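Local coordinates for putative O-acetylhomoserine (Thiol)-lyase (Campylobacter jejuni, PDB 4OC9), which probably catalyses the pyridoxal phosphate-dependent sulfhydrylation of O-acetylhomoserine, a reaction of sulfur amino acid biosynthesis, at residues D136-E139 with K140-Q144; K223-N226 with D227-N231. All blocks are in the same frame, centred on the assembly; numbering follows the deposited sequence.

Contact 1: residues D136-E139 with K140-Q144; sequences DSLE and KVIDQ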
ATOM      1  N   ASP D 136     -12.310  11.168  45.586  1.00 31.18           N
ATOM      2  CA  ASP D 136     -13.448  10.766  46.406  1.00 33.61           C
ATOM      3  C   ASP D 136     -14.667  10.761  45.464  1.00 33.97           C
ATOM      4  O   ASP D 136     -15.595   9.964  45.656  1.00 37.31           O
ATOM      5  CB  ASP D 136     -13.719  11.723  47.585  1.00 36.72           C
ATOM      6  CG  ASP D 136     -12.625  11.710  48.637  1.00 42.07           C
ATOM      7  OD1 ASP D 136     -11.833  10.733  48.696  1.00 45.67           O
ATOM      8  OD2 ASP D 136     -12.581  12.672  49.440  1.00 46.67           O
ATOM      9  N   SER D 137     -14.654  11.634  44.444  1.00 30.25           N
ATOM     10  CA  SER D 137     -15.753  11.722  43.478  1.00 28.08           C
ATOM     11  C   SER D 137     -15.921  10.402  42.708  1.00 28.02           C
ATOM     12  O   SER D 137     -16.993  10.130  42.162  1.00 27.33           O
ATOM     13  CB  SER D 137     -15.564  12.867  42.488  1.00 31.52           C
ATOM     14  OG  SER D 137     -14.415  12.673  41.668  1.00 35.31           O
ATOM     15  N   LEU D 138     -14.861   9.604  42.636  1.00 25.93           N
ATOM     16  CA  LEU D 138     -14.929   8.317  41.959  1.00 26.32           C
ATOM     17  C   LEU D 138     -15.675   7.303  42.836  1.00 26.96           C
ATOM     18  O   LEU D 138     -16.575   6.607  42.342  1.00 27.50           O
ATOM     19  CB  LEU D 138     -13.540   7.813  41.568  1.00 26.70           C
ATOM     20  CG  LEU D 138     -13.449   6.427  40.930  1.00 27.57           C
ATOM     21  CD1 LEU D 138     -14.401   6.232  39.756  1.00 28.46           C
ATOM     22  CD2 LEU D 138     -12.010   6.160  40.516  1.00 28.93           C
ATOM     23  N   GLU D 139     -15.307   7.207  44.114  1.00 27.99           N
ATOM     24  CA  GLU D 139     -15.984   6.276  45.071  1.00 30.84           C
ATOM     25  C   GLU D 139     -17.483   6.492  45.037  1.00 28.45           C
ATOM     26  O   GLU D 139     -18.274   5.568  45.042  1.00 27.96           O
ATOM     27  CB  GLU D 139     -15.557   6.587  46.486  1.00 33.28           C
ATOM     28  CG  GLU D 139     -14.116   6.306  46.828  1.00 40.90           C
ATOM     29  CD  GLU D 139     -13.765   4.869  47.202  1.00 43.90           C
ATOM     30  OE1 GLU D 139     -14.591   3.997  46.939  1.00 39.76           O
ATOM     31  OE2 GLU D 139     -12.649   4.620  47.778  1.00 46.35           O
ATOM     32  N   LYS D 140     -17.839   7.764  45.050  1.00 30.42           N
ATOM     33  CA  LYS D 140     -19.214   8.222  45.017  1.00 34.92           C
ATOM     34  C   LYS D 140     -20.095   7.681  43.892  1.00 30.60           C
ATOM     35  O   LYS D 140     -21.233   7.315  44.136  1.00 24.29           O
ATOM     36  CB  LYS D 140     -19.191   9.744  44.933  1.00 43.75           C
ATOM     37  CG  LYS D 140     -20.558  10.420  44.896  1.00 50.83           C
ATOM     38  CD  LYS D 140     -20.427  11.935  44.857  1.00 58.00           C
ATOM     39  CE  LYS D 140     -21.791  12.608  44.866  1.00 62.01           C
ATOM     40  NZ  LYS D 140     -21.677  14.094  44.866  1.00 57.78           N
ATOM     41  N   VAL D 141     -19.576   7.636  42.667  1.00 29.12           N
ATOM     42  CA  VAL D 141     -20.371   7.146  41.541  1.00 27.12           C
ATOM     43  C   VAL D 141     -20.332   5.635  41.332  1.00 27.91           C
ATOM     44  O   VAL D 141     -21.061   5.107  40.483  1.00 31.71           O
ATOM     45  CB  VAL D 141     -20.017   7.867  40.228  1.00 31.62           C
ATOM     46  CG1 VAL D 141     -20.365   9.351  40.339  1.00 30.76           C
ATOM     47  CG2 VAL D 141     -18.551   7.641  39.833  1.00 29.29           C
ATOM     48  N   ILE D 142     -19.538   4.922  42.125  1.00 25.28           N
ATOM     49  CA  ILE D 142     -19.445   3.464  41.997  1.00 24.37           C
ATOM     50  C   ILE D 142     -20.553   2.669  42.670  1.00 25.99           C
ATOM     51  O   ILE D 142     -20.960   2.988  43.796  1.00 31.24           O
ATOM     52  CB  ILE D 142     -18.114   2.960  42.571  1.00 24.74           C
ATOM     53  CG1 ILE D 142     -16.952   3.496  41.715  1.00 25.42           C
ATOM     54  CG2 ILE D 142     -18.066   1.442  42.577  1.00 24.34           C
ATOM     55  CD1 ILE D 142     -15.574   3.098  42.189  1.00 25.92           C
ATOM     56  N   ASP D 143     -21.059   1.662  41.962  1.00 27.52           N
ATOM     57  CA  ASP D 143     -22.100   0.763  42.500  1.00 29.82           C
ATOM     58  C   ASP D 143     -21.761  -0.649  41.969  1.00 31.95           C
ATOM     59  O   ASP D 143     -20.723  -0.830  41.317  1.00 38.67           O
ATOM     60  CB  ASP D 143     -23.540   1.225  42.243  1.00 28.31           C
ATOM     61  CG  ASP D 143     -23.943   1.152  40.809  1.00 34.29           C
ATOM     62  OD1 ASP D 143     -23.391   0.314  40.062  1.00 37.31           O
ATOM     63  OD2 ASP D 143     -24.908   1.855  40.444  1.00 39.17           O
ATOM     64  N   GLN D 144     -22.617  -1.635  42.178  1.00 26.83           N
ATOM     65  CA  GLN D 144     -22.295  -2.990  41.742  1.00 28.49           C
ATOM     66  C   GLN D 144     -22.463  -3.194  40.244  1.00 25.20           C
ATOM     67  O   GLN D 144     -22.124  -4.274  39.715  1.00 21.30           O
ATOM     68  CB  GLN D 144     -23.184  -3.998  42.468  1.00 36.35           C
ATOM     69  CG  GLN D 144     -22.676  -5.469  42.378  1.00 44.11           C
ATOM     70  CD  GLN D 144     -21.422  -5.713  43.217  1.00 46.51           C
ATOM     71  OE1 GLN D 144     -21.066  -4.884  44.043  1.00 37.45           O
ATOM     72  NE2 GLN D 144     -20.808  -6.895  43.074  1.00 54.27           N
TER
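Leu138 meeting Ile142, and Asp136 meeting Lys140, make this a local contact within the closing turn of a short surface helix, residues 136-141, at the periphery of the large mixed sheet. The sequence of backbone bonds shows how such a helix ends. Lys140 N still makes a regular four-residue bond to Asp136 O, 3.2 Å long and nearly straight at 167°. Two residues on, the spacing tightens: Ile142 N reaches back three residues to Glu139 O at 3.2 Å, from well above the carbonyl plane, 64° out of it. Leu138 O receives weak bonds from Val141 N and Ile142 N.

The same oxygen is covered by hydrocarbon, since Val141 CG2 sits 3.4 Å and Ile142 CG1 3.2 Å from Leu138 O. Beyond it the branch ends meet, Leu138 CD1 lying 4.1 Å from Ile142 CD1. In Leu138 the side chain leaves with CG opposite the backbone N (chi1 176°), a setting that lets CD1 meet Ile142 on the buried flank.

In the fold, the helix is the connection of a beta-alpha-beta crossover from edge strand 126-130 to strand 146-152, parallel to it and separated from it by strand 101-105. Leu138 and Ser137 pack on Phe130 of the first strand, while Ser137 OG is bonded to Asp134 O and Asp131 N, tying the helix to the preceding loop. On another flank Ile142 touches Ile170 and His174 of helix 164-174. Glu139 bends at its second torsion, and its carboxylate is shared between His174 NE2 and a salt bridge to Lys173. Lys140 behaves differently: its CB lies 3.6 Å from Ser137 O, but the rest of the side chain leads away from the turn, at the exposed surface.

Contact 2: residues K223-N226 with D227-N231; sequences KDLN and DLLKN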
ATOM      1  N   LYS D 223      -0.871  -8.779  32.283  1.00 20.58           N
ATOM      2  CA  LYS D 223      -0.667 -10.177  32.598  1.00 24.44           C
ATOM      3  C   LYS D 223      -1.573 -10.529  33.761  1.00 22.92           C
ATOM      4  O   LYS D 223      -1.787  -9.711  34.635  1.00 23.02           O
ATOM      5  CB  LYS D 223       0.781 -10.412  33.016  1.00 26.90           C
ATOM      6  CG  LYS D 223       1.751 -10.163  31.884  1.00 26.89           C
ATOM      7  CD  LYS D 223       3.184 -10.348  32.292  1.00 28.05           C
ATOM      8  CE  LYS D 223       4.048 -10.141  31.076  1.00 31.47           C
ATOM      9  NZ  LYS D 223       5.481 -10.390  31.356  1.00 40.50           N
ATOM     10  N   ASP D 224      -2.118 -11.734  33.738  1.00 22.87           N
ATOM     11  CA  ASP D 224      -2.987 -12.244  34.792  1.00 21.36           C
ATOM     12  C   ASP D 224      -4.318 -11.543  34.948  1.00 21.41           C
ATOM     13  O   ASP D 224      -4.965 -11.677  35.986  1.00 21.46           O
ATOM     14  CB  ASP D 224      -2.229 -12.262  36.115  1.00 25.57           C
ATOM     15  CG  ASP D 224      -0.958 -13.134  36.052  1.00 30.04           C
ATOM     16  OD1 ASP D 224      -1.010 -14.242  35.471  1.00 27.30           O
ATOM     17  OD2 ASP D 224       0.074 -12.733  36.639  1.00 32.12           O
ATOM     18  N   LEU D 225      -4.789 -10.856  33.911  1.00 19.95           N
ATOM     19  CA  LEU D 225      -6.096 -10.199  34.004  1.00 20.67           C
ATOM     20  C   LEU D 225      -7.255 -11.218  34.278  1.00 23.23           C
ATOM     21  O   LEU D 225      -8.330 -10.835  34.787  1.00 25.39           O
ATOM     22  CB  LEU D 225      -6.396  -9.408  32.740  1.00 19.30           C
ATOM     23  CG  LEU D 225      -7.734  -8.655  32.694  1.00 17.49           C
ATOM     24  CD1 LEU D 225      -7.854  -7.708  33.870  1.00 18.97           C
ATOM     25  CD2 LEU D 225      -7.850  -7.896  31.392  1.00 17.83           C
ATOM     26  N   ASN D 226      -7.075 -12.485  33.876  1.00 23.45           N
ATOM     27  CA  ASN D 226      -8.090 -13.527  34.112  1.00 22.03           C
ATOM     28  C   ASN D 226      -8.437 -13.593  35.592  1.00 23.82           C
ATOM     29  O   ASN D 226      -9.622 -13.756  35.957  1.00 23.65           O
ATOM     30  CB  ASN D 226      -7.603 -14.899  33.649  1.00 23.41           C
ATOM     31  CG  ASN D 226      -7.543 -15.039  32.140  1.00 22.46           C
ATOM     32  OD1 ASN D 226      -8.159 -14.273  31.396  1.00 25.09           O
ATOM     33  ND2 ASN D 226      -6.897 -16.083  31.693  1.00 20.31           N
ATOM     34  N   ASP D 227      -7.413 -13.452  36.443  1.00 22.77           N
ATOM     35  CA  ASP D 227      -7.602 -13.468  37.915  1.00 23.66           C
ATOM     36  C   ASP D 227      -8.733 -12.532  38.331  1.00 21.78           C
ATOM     37  O   ASP D 227      -9.528 -12.846  39.197  1.00 27.23           O
ATOM     38  CB  ASP D 227      -6.311 -13.055  38.642  1.00 23.88           C
ATOM     39  CG  ASP D 227      -5.154 -13.993  38.376  1.00 25.31           C
ATOM     40  OD1 ASP D 227      -5.354 -15.017  37.701  1.00 30.87           O
ATOM     41  OD2 ASP D 227      -4.022 -13.717  38.828  1.00 30.07           O
ATOM     42  N   LEU D 228      -8.801 -11.365  37.706  1.00 22.94           N
ATOM     43  CA  LEU D 228      -9.838 -10.364  38.013  1.00 23.78           C
ATOM     44  C   LEU D 228     -11.187 -10.607  37.344  1.00 24.81           C
ATOM     45  O   LEU D 228     -12.231 -10.206  37.869  1.00 30.26           O
ATOM     46  CB  LEU D 228      -9.329  -8.971  37.599  1.00 24.24           C
ATOM     47  CG  LEU D 228     -10.252  -7.759  37.791  1.00 24.90           C
ATOM     48  CD1 LEU D 228     -10.689  -7.602  39.248  1.00 26.64           C
ATOM     49  CD2 LEU D 228      -9.561  -6.488  37.330  1.00 25.60           C
ATOM     50  N   LEU D 229     -11.182 -11.226  36.165  1.00 25.05           N
ATOM     51  CA  LEU D 229     -12.430 -11.493  35.429  1.00 21.24           C
ATOM     52  C   LEU D 229     -13.089 -12.805  35.795  1.00 22.46           C
ATOM     53  O   LEU D 229     -14.319 -12.881  35.893  1.00 20.88           O
ATOM     54  CB  LEU D 229     -12.200 -11.424  33.915  1.00 21.01           C
ATOM     55  CG  LEU D 229     -11.834 -10.047  33.350  1.00 20.13           C
ATOM     56  CD1 LEU D 229     -11.499 -10.132  31.872  1.00 19.13           C
ATOM     57  CD2 LEU D 229     -12.966  -9.046  33.581  1.00 19.62           C
ATOM     58  N   LYS D 230     -12.285 -13.847  35.951  1.00 24.00           N
ATOM     59  CA  LYS D 230     -12.823 -15.151  36.310  1.00 27.38           C
ATOM     60  C   LYS D 230     -13.367 -15.158  37.736  1.00 30.16           C
ATOM     61  O   LYS D 230     -12.751 -14.617  38.643  1.00 31.51           O
ATOM     62  CB  LYS D 230     -11.769 -16.257  36.134  1.00 26.85           C
ATOM     63  CG  LYS D 230     -11.442 -16.605  34.694  1.00 27.55           C
ATOM     64  CD  LYS D 230     -10.393 -17.692  34.659  1.00 27.55           C
ATOM     65  CE  LYS D 230     -10.104 -18.143  33.247  1.00 32.83           C
ATOM     66  NZ  LYS D 230      -8.997 -19.127  33.134  1.00 34.90           N
ATOM     67  N   ASN D 231     -14.520 -15.791  37.914  1.00 34.53           N
ATOM     68  CA  ASN D 231     -15.173 -15.903  39.223  1.00 38.85           C
ATOM     69  C   ASN D 231     -15.395 -14.558  39.884  1.00 34.17           C
ATOM     70  O   ASN D 231     -15.192 -14.410  41.072  1.00 32.88           O
ATOM     71  CB  ASN D 231     -14.353 -16.800  40.148  1.00 39.05           C
ATOM     72  CG  ASN D 231     -14.160 -18.189  39.582  1.00 42.56           C
ATOM     73  OD1 ASN D 231     -15.008 -18.706  38.847  1.00 47.31           O
ATOM     74  ND2 ASN D 231     -13.062 -18.824  39.962  1.00 48.74           N
TER
HETATM   75  O   HOH W   1      -3.621 -15.828  35.926  1.00 12.69           O
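Asn226 and Lys230 share a first torsion of -72°, which sets each CG opposite its own carbonyl carbon; with the lysine extended beyond CG, the two side chains run alongside each other in the same direction. Lys230 CE passes 4.1 Å from Asn226 CB. Their polar ends do not bond to one another: Lys230 NZ goes to Leu253 O, while the Asn226 amide gives ND2 to Leu255 O and accepts Ile257 N on OD1. Beneath them Lys230 N closes the last turn on Asn226 O at 2.7 Å, nearly straight at 166°.

At the first turn Asp224 and Asp227 lie side by side, their carboxylate planes 5° apart. Asp224 OD1 and Asp227 OD2 are 4.5 Å apart, a like-charge approach probably eased by a water that donates to both OD1 atoms, at 2.6 Å to that of Asp227. Leu225 points to a different flank, with CD1 4.0 Å from Leu228 CD2 and CG 4.1 Å from Leu229 CD1. Helix 225-229, little more than one turn, follows strand 217-221 of the seven-stranded sheet with aspartates exposed and leucines buried: Leu225 and Leu229 pack on Phe258 of helix 257-270, and Leu228 and Leu229 on Val177, which opens strand 177-181.

Contacts 1 and 2 follow in series along the chain and belong to separate short helices next to the same seven-stranded sheet, the core of the cofactor-binding domain in this fold-type I family. Their centres are 22 Å apart and their nearest atoms about 10 Å, with no direct touch. The start of strand 177-181 is approached by both: Ile142 of contact 1 meets Ile176, the residue just before the strand on which leucines of contact 2 pack. Arg234, shortly after contact 2, also bonds to Asp143 O. Lys206, the predicted pyridoxal phosphate lysine, follows strand 199-203, whose antiparallel partner 217-221 leads into contact 2.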